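PDB 3K01: Acarbose/maltose binding protein GacH from Streptomyces glaucescens, which binds acarbose and its homologues, and probably maltose-type sugars, as the extracellular solute receptor of an ABC transporter. Local coordinates for residues E165-A170 with I225-D230; W191-L196 with G292-G297; G201-E206 with V211-E216; R220-I225 with A384-G389; N244-F249 with A255-G260. All coordinates share one frame; numbering follows the deposited sequence. Where two conformers were deposited one is given.

How the contacts relate
Contacts 1, 3, 4 and 5 surround contact 2, which lies on the long strand 293-302 of the large mixed sheet. Contact 2 is the most central, about 8 Å from the chain's centre, where helix 193-198 meets that strand. Trp-191 links it to contact 5 by a bond from NE1 to Val-258 O (2.7 Å), and Tyr-195 reaches back to Ile-225, the residue shared by contacts 1 and 4 on helix 216-230. Contact 3 joins contact 2 through Leu-196 and Leu-203, and adjoins contact 4 in sequence. Contacts 1 and 4 have centres about 12 Å apart; contacts 3 and 5, about 28 Å apart between centres, do not touch.

Contact 1: E165-A170 with I225-D230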
# COMPACT_ATOMS: atom_id res chain seq x y z
N GLU A 165 -12.07 10.87 -19.07
CA GLU A 165 -11.26 10.41 -20.19
C GLU A 165 -11.30 8.90 -20.33
O GLU A 165 -11.29 8.38 -21.45
CB GLU A 165 -9.82 10.89 -20.07
CG GLU A 165 -9.74 12.41 -20.14
CD GLU A 165 -8.44 13.00 -19.72
OE1 GLU A 165 -7.47 12.27 -19.42
OE2 GLU A 165 -8.40 14.25 -19.68
N LEU A 166 -11.34 8.20 -19.20
CA LEU A 166 -11.39 6.74 -19.25
C LEU A 166 -12.67 6.26 -19.90
O LEU A 166 -12.64 5.29 -20.66
CB LEU A 166 -11.20 6.15 -17.85
CG LEU A 166 -11.12 4.61 -17.78
CD1 LEU A 166 -10.12 4.20 -16.70
CD2 LEU A 166 -12.48 3.95 -17.54
N LYS A 167 -13.79 6.90 -19.60
CA LYS A 167 -15.05 6.50 -20.24
C LYS A 167 -14.99 6.61 -21.74
O LYS A 167 -15.45 5.72 -22.47
CB LYS A 167 -16.21 7.31 -19.67
CG LYS A 167 -16.50 6.93 -18.24
CD LYS A 167 -17.56 7.82 -17.65
CE LYS A 167 -18.92 7.40 -18.14
NZ LYS A 167 -20.02 8.26 -17.60
N THR A 168 -14.42 7.71 -22.22
CA THR A 168 -14.28 7.91 -23.66
C THR A 168 -13.32 6.87 -24.23
O THR A 168 -13.59 6.24 -25.28
CB THR A 168 -13.81 9.33 -23.95
OG1 THR A 168 -14.85 10.21 -23.48
CG2 THR A 168 -13.57 9.53 -25.46
N ALA A 169 -12.20 6.67 -23.57
CA ALA A 169 -11.23 5.71 -24.08
C ALA A 169 -11.84 4.32 -24.12
O ALA A 169 -11.63 3.58 -25.10
CB ALA A 169 -10.00 5.73 -23.21
N ALA A 170 -12.59 3.95 -23.09
CA ALA A 170 -13.23 2.64 -23.05
C ALA A 170 -14.18 2.44 -24.23
O ALA A 170 -14.17 1.35 -24.85
CB ALA A 170 -14.01 2.49 -21.76
N ILE A 225 -18.36 4.53 -9.38
CA ILE A 225 -18.10 3.13 -9.67
C ILE A 225 -19.32 2.49 -10.34
O ILE A 225 -19.18 1.69 -11.26
CB ILE A 225 -17.63 2.32 -8.42
CG1 ILE A 225 -18.72 2.18 -7.34
CG2 ILE A 225 -16.32 2.90 -7.87
CD1 ILE A 225 -18.31 1.26 -6.20
N LYS A 226 -20.52 2.86 -9.89
CA LYS A 226 -21.71 2.30 -10.53
C LYS A 226 -21.88 2.81 -11.96
O LYS A 226 -22.28 2.05 -12.84
CB LYS A 226 -22.94 2.66 -9.68
CG LYS A 226 -24.26 1.97 -10.12
CD LYS A 226 -24.12 0.47 -10.24
CE LYS A 226 -25.47 -0.22 -10.32
NZ LYS A 226 -25.36 -1.67 -10.72
N ASP A 227 -21.57 4.07 -12.19
CA ASP A 227 -21.63 4.63 -13.53
C ASP A 227 -20.64 3.93 -14.46
O ASP A 227 -20.95 3.70 -15.63
CB ASP A 227 -21.38 6.15 -13.53
CG ASP A 227 -21.27 6.71 -14.95
OD1 ASP A 227 -22.30 6.79 -15.64
OD2 ASP A 227 -20.16 7.07 -15.33
N LEU A 228 -19.44 3.62 -13.97
CA LEU A 228 -18.48 2.96 -14.84
C LEU A 228 -19.00 1.62 -15.34
O LEU A 228 -18.84 1.26 -16.52
CB LEU A 228 -17.16 2.80 -14.10
CG LEU A 228 -16.32 4.08 -14.07
CD1 LEU A 228 -15.15 3.94 -13.13
CD2 LEU A 228 -15.78 4.44 -15.46
N VAL A 229 -19.69 0.91 -14.49
CA VAL A 229 -20.25 -0.38 -14.89
C VAL A 229 -21.53 -0.20 -15.72
O VAL A 229 -21.68 -0.81 -16.79
CB VAL A 229 -20.46 -1.31 -13.66
CG1 VAL A 229 -21.05 -2.61 -14.08
CG2 VAL A 229 -19.12 -1.55 -12.91
N ASP A 230 -22.42 0.69 -15.29
CA ASP A 230 -23.68 0.89 -16.01
C ASP A 230 -23.42 1.34 -17.44
O ASP A 230 -24.13 0.93 -18.36
CB ASP A 230 -24.51 2.01 -15.38
CG ASP A 230 -25.24 1.58 -14.16
OD1 ASP A 230 -25.36 0.37 -13.89
OD2 ASP A 230 -25.75 2.52 -13.49
O HOH W 1 -22.57 7.66 -18.40
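Lys-167 carries its CG next to its own backbone N and bends at chi3 (78°), while Asp-227 sets its carboxylate opposite its backbone N (chi1 173°); together these turns bring the ammonium to the carboxylate between two helices. NZ of Lys-167 makes a salt bridge of 2.6 Å to OD2 of Asp-227, approaching on the syn lone pair, the side of the other oxygen. A water closes a small ring with the pair: it accepts from Lys-167 NZ at 2.7 Å and donates to Asp-227 OD1 at 2.9 Å. Both carboxylate oxygens are therefore engaged, one directly and one through water, which should hold the carboxylate's rotation. Beneath the ion pair the contact turns apolar. One methyl of Leu-228, CD2, packs against the lysine stem at CG (3.8 Å) and against CD2 of Leu-166 (3.9 Å), the two leucine side chains crossing at about a right angle. The ion pair is partly exposed, the leucine pair beside it buried. The helix segments run almost parallel, 13° apart, but their axes stay 11.3 Å from each other, so long side chains rather than backbones bridge the gap. Around them, Pro-160 packs on Leu-166, and Tyr-195 of helix 193-198 lies against Leu-228. Helix 216-230 is backed further along by Met-383 and Leu-387 of helix 376-387.

Contact 2: W191-L196 with G292-G297; sequences WFLPYL and GSPQGG
Two proline rings, Pro-194 of helix 193-198 and Pro-294 of strand 293-302, meet with their side chains crossing at about a right angle. The closest carbons are CG of Pro-194 and CD of Pro-294, 3.7 Å apart, and CD of Pro-194 also lies against that same CD. The other end of the Pro-294 ring is turned to Leu-193, whose CD1 comes to 3.8 Å from Pro-294 CB in an oblique approach. Pro-294 thus lies against two consecutive residues of the helix. Leu-193 holds CG anti to its carbonyl carbon (chi1 -62°); with chi2 extended, this brings CD1 to the proline.

Backbone atoms complete the join. CA of Pro-194 directs its hydrogen at the carbonyl oxygen of Gly-292, a CA-H...O contact of 3.4 Å with an angle of 147° at the hydrogen. A water accepts from Gly-292 N at 2.9 Å and lies 2.9 Å from Pro-194 O, to which it can donate, so it links the two segments where no direct hydrogen bond spans them. All four touching residues are buried. Leu-143 of strand 132-148 packs on both prolines, and Thr-142 of that strand is bonded to Pro-294 O. The contact seats helix 193-198 on strand 293-302 of the large mixed sheet, with Phe-376 and Ile-379 of helix 376-387 packed on Leu-193.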
# COMPACT_ATOMS: atom_id res chain seq x y z
N TRP A 191 -9.64 -1.13 -3.43
CA TRP A 191 -9.85 -0.64 -4.78
C TRP A 191 -10.92 0.42 -4.90
O TRP A 191 -11.07 1.01 -5.97
CB TRP A 191 -10.14 -1.80 -5.74
CG TRP A 191 -8.87 -2.51 -6.27
CD1 TRP A 191 -8.37 -2.40 -7.55
CD2 TRP A 191 -7.99 -3.42 -5.58
NE1 TRP A 191 -7.24 -3.17 -7.68
CE2 TRP A 191 -6.97 -3.80 -6.50
CE3 TRP A 191 -7.95 -3.94 -4.28
CZ2 TRP A 191 -5.93 -4.68 -6.14
CZ3 TRP A 191 -6.92 -4.81 -3.93
CH2 TRP A 191 -5.92 -5.17 -4.85
N PHE A 192 -11.67 0.69 -3.83
CA PHE A 192 -12.56 1.83 -3.84
C PHE A 192 -11.80 3.15 -3.67
O PHE A 192 -12.24 4.20 -4.14
CB PHE A 192 -13.61 1.66 -2.73
CG PHE A 192 -14.59 2.78 -2.63
CD1 PHE A 192 -15.53 2.97 -3.63
CD2 PHE A 192 -14.59 3.63 -1.53
CE1 PHE A 192 -16.50 4.01 -3.52
CE2 PHE A 192 -15.57 4.67 -1.42
CZ PHE A 192 -16.49 4.85 -2.41
N LEU A 193 -10.69 3.08 -2.93
CA LEU A 193 -10.05 4.30 -2.48
C LEU A 193 -9.60 5.24 -3.61
O LEU A 193 -9.77 6.45 -3.48
CB LEU A 193 -8.93 3.99 -1.47
CG LEU A 193 -9.42 3.31 -0.19
CD1 LEU A 193 -8.24 2.95 0.70
CD2 LEU A 193 -10.37 4.22 0.60
N PRO A 194 -9.07 4.72 -4.73
CA PRO A 194 -8.76 5.67 -5.82
C PRO A 194 -9.94 6.52 -6.27
O PRO A 194 -9.77 7.69 -6.59
CB PRO A 194 -8.30 4.73 -6.95
CG PRO A 194 -7.69 3.57 -6.23
CD PRO A 194 -8.64 3.34 -5.07
N TYR A 195 -11.13 5.92 -6.29
CA TYR A 195 -12.33 6.68 -6.67
C TYR A 195 -12.71 7.72 -5.63
O TYR A 195 -13.12 8.83 -5.98
CB TYR A 195 -13.51 5.73 -6.97
CG TYR A 195 -13.14 4.79 -8.10
CD1 TYR A 195 -12.97 5.24 -9.41
CD2 TYR A 195 -12.90 3.46 -7.84
CE1 TYR A 195 -12.59 4.36 -10.42
CE2 TYR A 195 -12.52 2.58 -8.83
CZ TYR A 195 -12.38 3.05 -10.13
OH TYR A 195 -11.95 2.16 -11.10
N LEU A 196 -12.57 7.36 -4.35
CA LEU A 196 -12.82 8.31 -3.28
C LEU A 196 -11.85 9.50 -3.37
O LEU A 196 -12.27 10.66 -3.37
CB LEU A 196 -12.71 7.62 -1.93
CG LEU A 196 -12.98 8.55 -0.72
CD1 LEU A 196 -14.42 9.10 -0.73
CD2 LEU A 196 -12.70 7.79 0.53
N GLY A 292 -5.66 10.37 -6.60
CA GLY A 292 -4.79 9.72 -5.63
C GLY A 292 -5.05 8.25 -5.53
O GLY A 292 -6.15 7.77 -5.85
N SER A 293 -4.06 7.53 -5.01
CA SER A 293 -4.13 6.09 -4.84
C SER A 293 -3.75 5.76 -3.40
O SER A 293 -2.98 6.49 -2.77
CB SER A 293 -3.20 5.39 -5.83
OG SER A 293 -1.92 5.99 -5.82
N PRO A 294 -4.28 4.68 -2.84
CA PRO A 294 -3.98 4.38 -1.45
C PRO A 294 -2.54 3.92 -1.24
O PRO A 294 -1.90 3.36 -2.12
CB PRO A 294 -4.97 3.28 -1.11
CG PRO A 294 -5.20 2.58 -2.45
CD PRO A 294 -5.19 3.68 -3.45
N GLN A 295 -2.07 4.09 -0.01
CA GLN A 295 -0.67 3.83 0.33
C GLN A 295 -0.50 2.51 1.04
O GLN A 295 -1.20 2.24 2.02
CB GLN A 295 -0.23 4.91 1.30
CG GLN A 295 1.21 4.78 1.78
CD GLN A 295 1.55 5.80 2.83
OE1 GLN A 295 0.79 6.73 3.07
NE2 GLN A 295 2.72 5.65 3.44
N GLY A 296 0.43 1.69 0.56
CA GLY A 296 0.83 0.49 1.27
C GLY A 296 2.33 0.51 1.54
O GLY A 296 3.02 1.51 1.33
N GLY A 297 2.81 -0.62 2.02
CA GLY A 297 4.24 -0.78 2.28
C GLY A 297 4.51 -1.23 3.69
O GLY A 297 3.61 -1.63 4.45
O HOH W 2 -7.89 9.31 -8.08

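Contact 3: G201-E206 with V211-E216; sequences GDLVDE and VTVDDE
The carbonyl oxygen of Leu-203 takes two backbone N-H groups from the facing segment: Thr-212 N at 3.0 Å, with an N-H...O angle of 157°, and Val-213 N at a similar length but a weak, bent bond of 123°. Thr-212 N comes from above the carbonyl plane. One residue earlier, Asp-202 O accepts the hydroxyl of Thr-212 at 2.8 Å, again from above its carbonyl plane. Thr-212 places OG1 between its backbone N and carbonyl carbon (chi1 55°), which turns the hydroxyl to Asp-202 and CG2 to CB of Asp-205. A water donates to the same OG1 at 2.9 Å and, weakly, to Val-204 O. Asp-202 in turn uses OD1 to accept from Leu-203 N at 2.8 Å, a bond within the segment that probably helps to fix the turn of the backbone here. Another water accepts from Asp-202 N and can donate to Asp-215 OD1.

Apolar groups cover the other parts of the join. CD2 of Leu-203 meets CG2 of Val-213 at 4.0 Å, and Val-204 pairs with Val-211 as an antiparallel non-hydrogen-bonded pair, their side chains on one face. This is a short beta hairpin whose second strand passes through a type I turn, Thr-212 to Asp-215, into helix 216-230; Asp-215 is the N-cap. Tyr-404 of helix 393-407 packs on Leu-203, Val-211 and Val-213, Arg-405 pairs with Asp-214, and Leu-193 and Leu-196 of helix 193-198 meet Leu-203 beyond.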
# COMPACT_ATOMS: atom_id res chain seq x y z
N GLY A 201 -12.20 13.17 -1.83
CA GLY A 201 -12.71 12.69 -0.54
C GLY A 201 -11.69 11.95 0.29
O GLY A 201 -10.54 11.74 -0.14
N ASP A 202 -12.08 11.58 1.50
CA ASP A 202 -11.23 10.80 2.40
C ASP A 202 -12.11 10.19 3.47
O ASP A 202 -13.29 10.54 3.60
CB ASP A 202 -10.13 11.66 3.04
CG ASP A 202 -8.85 10.89 3.27
OD1 ASP A 202 -8.87 9.66 3.45
OD2 ASP A 202 -7.79 11.57 3.35
N LEU A 203 -11.52 9.29 4.26
CA LEU A 203 -12.27 8.48 5.20
C LEU A 203 -12.65 9.27 6.45
O LEU A 203 -13.83 9.37 6.82
CB LEU A 203 -11.46 7.23 5.56
CG LEU A 203 -11.08 6.36 4.36
CD1 LEU A 203 -10.24 5.15 4.82
CD2 LEU A 203 -12.30 5.90 3.57
N VAL A 204 -11.65 9.87 7.09
CA VAL A 204 -11.85 10.67 8.29
C VAL A 204 -10.89 11.84 8.30
O VAL A 204 -9.86 11.84 7.61
CB VAL A 204 -11.64 9.86 9.60
CG1 VAL A 204 -12.58 8.71 9.69
CG2 VAL A 204 -10.18 9.38 9.72
N ASP A 205 -11.26 12.84 9.10
CA ASP A 205 -10.37 13.94 9.43
C ASP A 205 -9.91 13.68 10.88
O ASP A 205 -10.64 13.94 11.83
CB ASP A 205 -11.14 15.26 9.29
CG ASP A 205 -10.29 16.49 9.56
OD1 ASP A 205 -9.18 16.36 10.12
OD2 ASP A 205 -10.77 17.59 9.21
N GLU A 206 -8.72 13.11 11.04
CA GLU A 206 -8.18 12.80 12.37
C GLU A 206 -8.09 14.06 13.21
O GLU A 206 -8.55 14.09 14.35
CB GLU A 206 -6.77 12.21 12.28
CG GLU A 206 -6.55 11.11 11.26
CD GLU A 206 -5.12 10.61 11.30
OE1 GLU A 206 -4.50 10.49 10.22
OE2 GLU A 206 -4.61 10.38 12.43
N VAL A 211 -15.81 12.21 10.88
CA VAL A 211 -16.00 11.25 9.79
C VAL A 211 -16.32 12.05 8.51
O VAL A 211 -17.19 12.92 8.51
CB VAL A 211 -17.12 10.29 10.14
CG1 VAL A 211 -17.55 9.46 8.92
CG2 VAL A 211 -16.66 9.38 11.25
N THR A 212 -15.60 11.75 7.43
CA THR A 212 -15.78 12.49 6.18
C THR A 212 -16.20 11.59 5.00
O THR A 212 -16.51 12.12 3.92
CB THR A 212 -14.53 13.30 5.78
OG1 THR A 212 -13.42 12.42 5.73
CG2 THR A 212 -14.23 14.43 6.79
N VAL A 213 -16.23 10.27 5.19
CA VAL A 213 -16.55 9.35 4.09
C VAL A 213 -17.95 9.55 3.53
O VAL A 213 -18.22 9.16 2.37
CB VAL A 213 -16.36 7.89 4.54
CG1 VAL A 213 -17.51 7.42 5.43
CG2 VAL A 213 -16.17 6.95 3.35
N ASP A 214 -18.82 10.16 4.32
CA ASP A 214 -20.20 10.40 3.89
C ASP A 214 -20.46 11.85 3.49
O ASP A 214 -21.64 12.27 3.40
CB ASP A 214 -21.22 9.91 4.93
CG ASP A 214 -21.01 10.50 6.31
OD1 ASP A 214 -20.05 11.26 6.53
OD2 ASP A 214 -21.87 10.22 7.18
N ASP A 215 -19.41 12.64 3.27
CA ASP A 215 -19.67 13.92 2.65
C ASP A 215 -19.94 13.71 1.15
O ASP A 215 -20.00 12.57 0.67
CB ASP A 215 -18.54 14.90 2.91
CG ASP A 215 -17.26 14.49 2.27
OD1 ASP A 215 -17.28 13.59 1.37
OD2 ASP A 215 -16.22 15.07 2.66
N GLU A 216 -20.19 14.80 0.43
CA GLU A 216 -20.61 14.61 -0.95
C GLU A 216 -19.57 13.92 -1.81
O GLU A 216 -19.95 13.21 -2.76
CB GLU A 216 -21.11 15.91 -1.57
CG GLU A 216 -22.61 16.16 -1.20
CD GLU A 216 -23.59 15.02 -1.59
OE1 GLU A 216 -23.42 14.37 -2.65
OE2 GLU A 216 -24.56 14.77 -0.83
O HOH W 3 -14.94 12.24 1.62
O HOH W 4 -11.02 14.06 5.58

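Contact 4: R220-I225 with A384-G389; sequences RAYRVI and ANVLSG
Val-386 sets one methyl against the backbone and the other against the ring of Tyr-222. CG1 lies 3.6 Å from Tyr-222 O, and CG2 reaches CD1 of the ring at 3.9 Å, approaching obliquely while the two side chains cross at about a right angle. Next along, Leu-387 meets Ile-225 through a pair of touches: CD2 of the leucine to CG1 of the isoleucine at 4.0 Å, and CG of the leucine to CD1 of the isoleucine at the same distance. Leu-387 CD2 also sits 3.8 Å from the carbonyl oxygen of Ile-225. Ile-225 carries CG1 between its backbone N and carbonyl carbon (chi1 67°), a torsion that turns CG1, and with it CD1, to Leu-387. No hydrogen bond crosses the join.

In the next shell the Tyr-222 ring is held by stacking with Phe-192 and its hydroxyl by a hydrogen bond to Thr-400. Ala-396 of helix 393-407 packs on Val-386, and Met-383 lies against both Tyr-222 and Ile-225. Lys-226, one step past Ile-225, donates from NZ to Leu-387 O, in the last turn of helix 376-387. A Schellman motif follows: Gly-389 takes positive phi (95°) and bonds through its N to Val-386 O at 3.0 Å. The arrangement is apolar helix-to-helix packing, joining helix 216-230 to the C-terminal helices of this solute-binding fold.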
# COMPACT_ATOMS: atom_id res chain seq x y z
N ARG A 220 -20.34 10.81 -4.29
CA ARG A 220 -19.90 10.82 -5.69
C ARG A 220 -19.03 9.63 -6.01
O ARG A 220 -19.10 9.10 -7.11
CB ARG A 220 -19.14 12.09 -6.05
CG ARG A 220 -20.02 13.34 -6.15
CD ARG A 220 -19.28 14.46 -6.85
NE ARG A 220 -17.98 14.79 -6.23
CZ ARG A 220 -17.82 15.69 -5.25
NH1 ARG A 220 -16.62 15.93 -4.75
NH2 ARG A 220 -18.88 16.36 -4.79
N ALA A 221 -18.17 9.20 -5.08
CA ALA A 221 -17.30 8.06 -5.35
C ALA A 221 -18.11 6.77 -5.57
O ALA A 221 -17.81 5.99 -6.50
CB ALA A 221 -16.31 7.89 -4.24
N TYR A 222 -19.11 6.52 -4.71
CA TYR A 222 -19.97 5.38 -4.96
C TYR A 222 -20.72 5.52 -6.29
O TYR A 222 -20.94 4.52 -7.00
CB TYR A 222 -20.93 5.16 -3.80
CG TYR A 222 -20.31 4.56 -2.55
CD1 TYR A 222 -19.84 3.25 -2.55
CD2 TYR A 222 -20.22 5.30 -1.36
CE1 TYR A 222 -19.32 2.67 -1.40
CE2 TYR A 222 -19.69 4.72 -0.21
CZ TYR A 222 -19.23 3.42 -0.24
OH TYR A 222 -18.72 2.80 0.88
N ARG A 223 -21.13 6.74 -6.64
CA ARG A 223 -21.80 6.96 -7.93
C ARG A 223 -20.87 6.66 -9.10
O ARG A 223 -21.29 6.09 -10.09
CB ARG A 223 -22.32 8.38 -8.02
CG ARG A 223 -23.26 8.63 -9.20
CD ARG A 223 -23.88 10.01 -9.16
NE ARG A 223 -24.75 10.15 -8.00
CZ ARG A 223 -24.59 11.04 -7.02
NH1 ARG A 223 -23.57 11.90 -7.03
NH2 ARG A 223 -25.47 11.07 -6.04
N VAL A 224 -19.61 7.07 -9.00
CA VAL A 224 -18.65 6.84 -10.10
C VAL A 224 -18.48 5.37 -10.40
O VAL A 224 -18.48 4.97 -11.58
CB VAL A 224 -17.27 7.47 -9.73
CG1 VAL A 224 -16.12 6.92 -10.63
CG2 VAL A 224 -17.32 8.97 -9.81
N ILE A 225 -18.36 4.53 -9.38
CA ILE A 225 -18.10 3.13 -9.67
C ILE A 225 -19.32 2.49 -10.34
O ILE A 225 -19.18 1.69 -11.26
CB ILE A 225 -17.63 2.32 -8.42
CG1 ILE A 225 -18.72 2.18 -7.34
CG2 ILE A 225 -16.32 2.90 -7.87
CD1 ILE A 225 -18.31 1.26 -6.20
N ALA A 384 -20.11 -3.28 -2.55
CA ALA A 384 -20.75 -4.45 -3.14
C ALA A 384 -22.22 -4.19 -3.37
O ALA A 384 -22.76 -4.53 -4.44
CB ALA A 384 -20.55 -5.67 -2.25
N ASN A 385 -22.88 -3.58 -2.40
CA ASN A 385 -24.31 -3.36 -2.50
C ASN A 385 -24.66 -2.28 -3.52
O ASN A 385 -25.75 -2.32 -4.09
CB ASN A 385 -24.90 -3.11 -1.11
CG ASN A 385 -24.83 -4.35 -0.23
OD1 ASN A 385 -24.44 -5.45 -0.66
ND2 ASN A 385 -25.19 -4.17 1.03
N VAL A 386 -23.76 -1.31 -3.72
CA VAL A 386 -23.95 -0.34 -4.79
C VAL A 386 -23.81 -1.06 -6.14
O VAL A 386 -24.64 -0.88 -7.04
CB VAL A 386 -22.92 0.81 -4.68
CG1 VAL A 386 -22.84 1.63 -5.97
CG2 VAL A 386 -23.28 1.70 -3.49
N LEU A 387 -22.76 -1.86 -6.31
CA LEU A 387 -22.49 -2.48 -7.61
C LEU A 387 -23.57 -3.48 -7.99
O LEU A 387 -23.89 -3.60 -9.18
CB LEU A 387 -21.10 -3.11 -7.64
CG LEU A 387 -19.96 -2.09 -7.66
CD1 LEU A 387 -18.64 -2.84 -7.43
CD2 LEU A 387 -19.93 -1.28 -8.95
N SER A 388 -24.18 -4.16 -7.03
CA SER A 388 -25.27 -5.08 -7.35
C SER A 388 -26.60 -4.37 -7.59
O SER A 388 -27.57 -5.02 -8.00
CB SER A 388 -25.45 -6.08 -6.22
OG SER A 388 -25.94 -5.39 -5.07
N GLY A 389 -26.68 -3.07 -7.27
CA GLY A 389 -27.91 -2.29 -7.53
C GLY A 389 -28.84 -2.19 -6.35
O GLY A 389 -29.87 -1.52 -6.43

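Contact 5: N244-F249 with A255-G260; sequences NMQNAF and AMMVNG
A Met-aromatic contact forms the heart of this helix-on-strand packing: Met-257 of the strand lies across the ring of Phe-249 on the helix. CG of Met-257 stands over the ring face, 4.2 Å from the Phe-249 centroid and 26° off the normal, a CH-pi contact. The sulfur follows obliquely, and CE comes to 3.7 Å from Phe-249 CD2. The side chains cross at about a right angle, and Met-257 runs extended beyond CG, so SD and CE run on past the ring toward the helix. At the ring's edge lies the backbone of Met-256, whose CA is 3.8 Å from Phe-249 CE1.

Met-257 also meets Met-245, with CG of Met-245 at 3.7 Å from the sulfur of Met-257. SD of Met-245 lies 3.6 Å from Val-258 O, and a bend at chi3 (59°) brings its CE against Asn-259 ND2. Asn-259 donates a weak but straight N-H from ND2 to Met-257 SD, at 171°, and its OD1 accepts from Gly-260 N at 2.8 Å. Gln-246 lays its amide perpendicular to that of Asn-259, while its NE2 is bonded to Asp-266. These polar ends are buried among sulfur and methyl groups. The axes of the two segments pass 8.8 Å apart. Strand 254-259 is flanked in the sheet by strands 132-148 and 180-183, Phe-146 touching Phe-249 and Met-257, while Val-267 of helix 264-268 packs beside both.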
# COMPACT_ATOMS: atom_id res chain seq x y z
N ASN A 244 -10.77 -13.01 -11.28
CA ASN A 244 -11.54 -12.49 -12.40
C ASN A 244 -10.82 -11.29 -13.05
O ASN A 244 -10.77 -11.17 -14.28
CB ASN A 244 -12.96 -12.08 -11.96
CG ASN A 244 -13.91 -13.26 -11.82
OD1 ASN A 244 -14.70 -13.35 -10.86
ND2 ASN A 244 -13.86 -14.16 -12.76
N MET A 245 -10.27 -10.42 -12.23
CA MET A 245 -9.56 -9.26 -12.75
C MET A 245 -8.30 -9.68 -13.51
O MET A 245 -8.11 -9.25 -14.65
CB MET A 245 -9.17 -8.36 -11.59
CG MET A 245 -8.40 -7.15 -12.03
SD MET A 245 -8.27 -5.87 -10.79
CE MET A 245 -7.46 -6.80 -9.50
N GLN A 246 -7.48 -10.52 -12.91
CA GLN A 246 -6.26 -10.98 -13.58
C GLN A 246 -6.58 -11.71 -14.87
O GLN A 246 -5.95 -11.46 -15.89
CB GLN A 246 -5.42 -11.89 -12.66
CG GLN A 246 -4.85 -11.17 -11.43
CD GLN A 246 -3.94 -10.04 -11.83
OE1 GLN A 246 -4.34 -8.87 -11.82
NE2 GLN A 246 -2.73 -10.38 -12.20
N ASN A 247 -7.59 -12.57 -14.86
CA ASN A 247 -7.92 -13.32 -16.07
C ASN A 247 -8.41 -12.37 -17.16
O ASN A 247 -8.07 -12.53 -18.34
CB ASN A 247 -8.99 -14.39 -15.80
CG ASN A 247 -8.49 -15.52 -14.91
OD1 ASN A 247 -7.30 -15.71 -14.74
ND2 ASN A 247 -9.42 -16.23 -14.30
N ALA A 248 -9.22 -11.39 -16.78
CA ALA A 248 -9.75 -10.43 -17.75
C ALA A 248 -8.62 -9.62 -18.37
O ALA A 248 -8.62 -9.37 -19.60
CB ALA A 248 -10.78 -9.50 -17.10
N PHE A 249 -7.68 -9.17 -17.55
CA PHE A 249 -6.63 -8.32 -18.08
C PHE A 249 -5.61 -9.14 -18.89
O PHE A 249 -5.17 -8.71 -19.97
CB PHE A 249 -5.94 -7.55 -16.95
CG PHE A 249 -4.92 -6.58 -17.42
CD1 PHE A 249 -5.31 -5.35 -17.92
CD2 PHE A 249 -3.58 -6.91 -17.43
CE1 PHE A 249 -4.35 -4.43 -18.35
CE2 PHE A 249 -2.62 -5.97 -17.88
CZ PHE A 249 -3.01 -4.74 -18.35
N ALA A 255 -8.96 -3.85 -21.39
CA ALA A 255 -7.71 -3.21 -21.75
C ALA A 255 -6.95 -2.61 -20.57
O ALA A 255 -5.76 -2.27 -20.70
CB ALA A 255 -7.96 -2.12 -22.77
N MET A 256 -7.63 -2.45 -19.43
CA MET A 256 -7.09 -1.74 -18.26
C MET A 256 -7.57 -2.38 -17.00
O MET A 256 -8.67 -2.92 -16.96
CB MET A 256 -7.55 -0.28 -18.28
CG MET A 256 -7.03 0.50 -19.48
SD MET A 256 -7.54 2.23 -19.54
CE MET A 256 -9.20 2.03 -20.23
N MET A 257 -6.78 -2.25 -15.93
CA MET A 257 -7.22 -2.64 -14.58
C MET A 257 -6.42 -1.76 -13.64
O MET A 257 -5.45 -1.15 -14.03
CB MET A 257 -6.96 -4.11 -14.27
CG MET A 257 -5.48 -4.46 -14.19
SD MET A 257 -5.23 -6.15 -13.58
CE MET A 257 -3.47 -6.39 -13.79
N VAL A 258 -6.84 -1.70 -12.38
CA VAL A 258 -6.03 -1.04 -11.35
C VAL A 258 -5.41 -2.12 -10.48
O VAL A 258 -6.08 -3.09 -10.12
CB VAL A 258 -6.91 -0.10 -10.53
CG1 VAL A 258 -6.17 0.44 -9.30
CG2 VAL A 258 -7.39 1.02 -11.41
N ASN A 259 -4.12 -2.00 -10.19
CA ASN A 259 -3.45 -3.06 -9.45
C ASN A 259 -2.14 -2.56 -8.90
O ASN A 259 -1.76 -1.40 -9.13
CB ASN A 259 -3.28 -4.30 -10.34
CG ASN A 259 -3.49 -5.58 -9.58
OD1 ASN A 259 -3.18 -5.67 -8.38
ND2 ASN A 259 -4.04 -6.59 -10.25
N GLY A 260 -1.46 -3.42 -8.15
CA GLY A 260 -0.20 -3.03 -7.52
C GLY A 260 0.97 -3.83 -8.02
O GLY A 260 0.84 -4.71 -8.88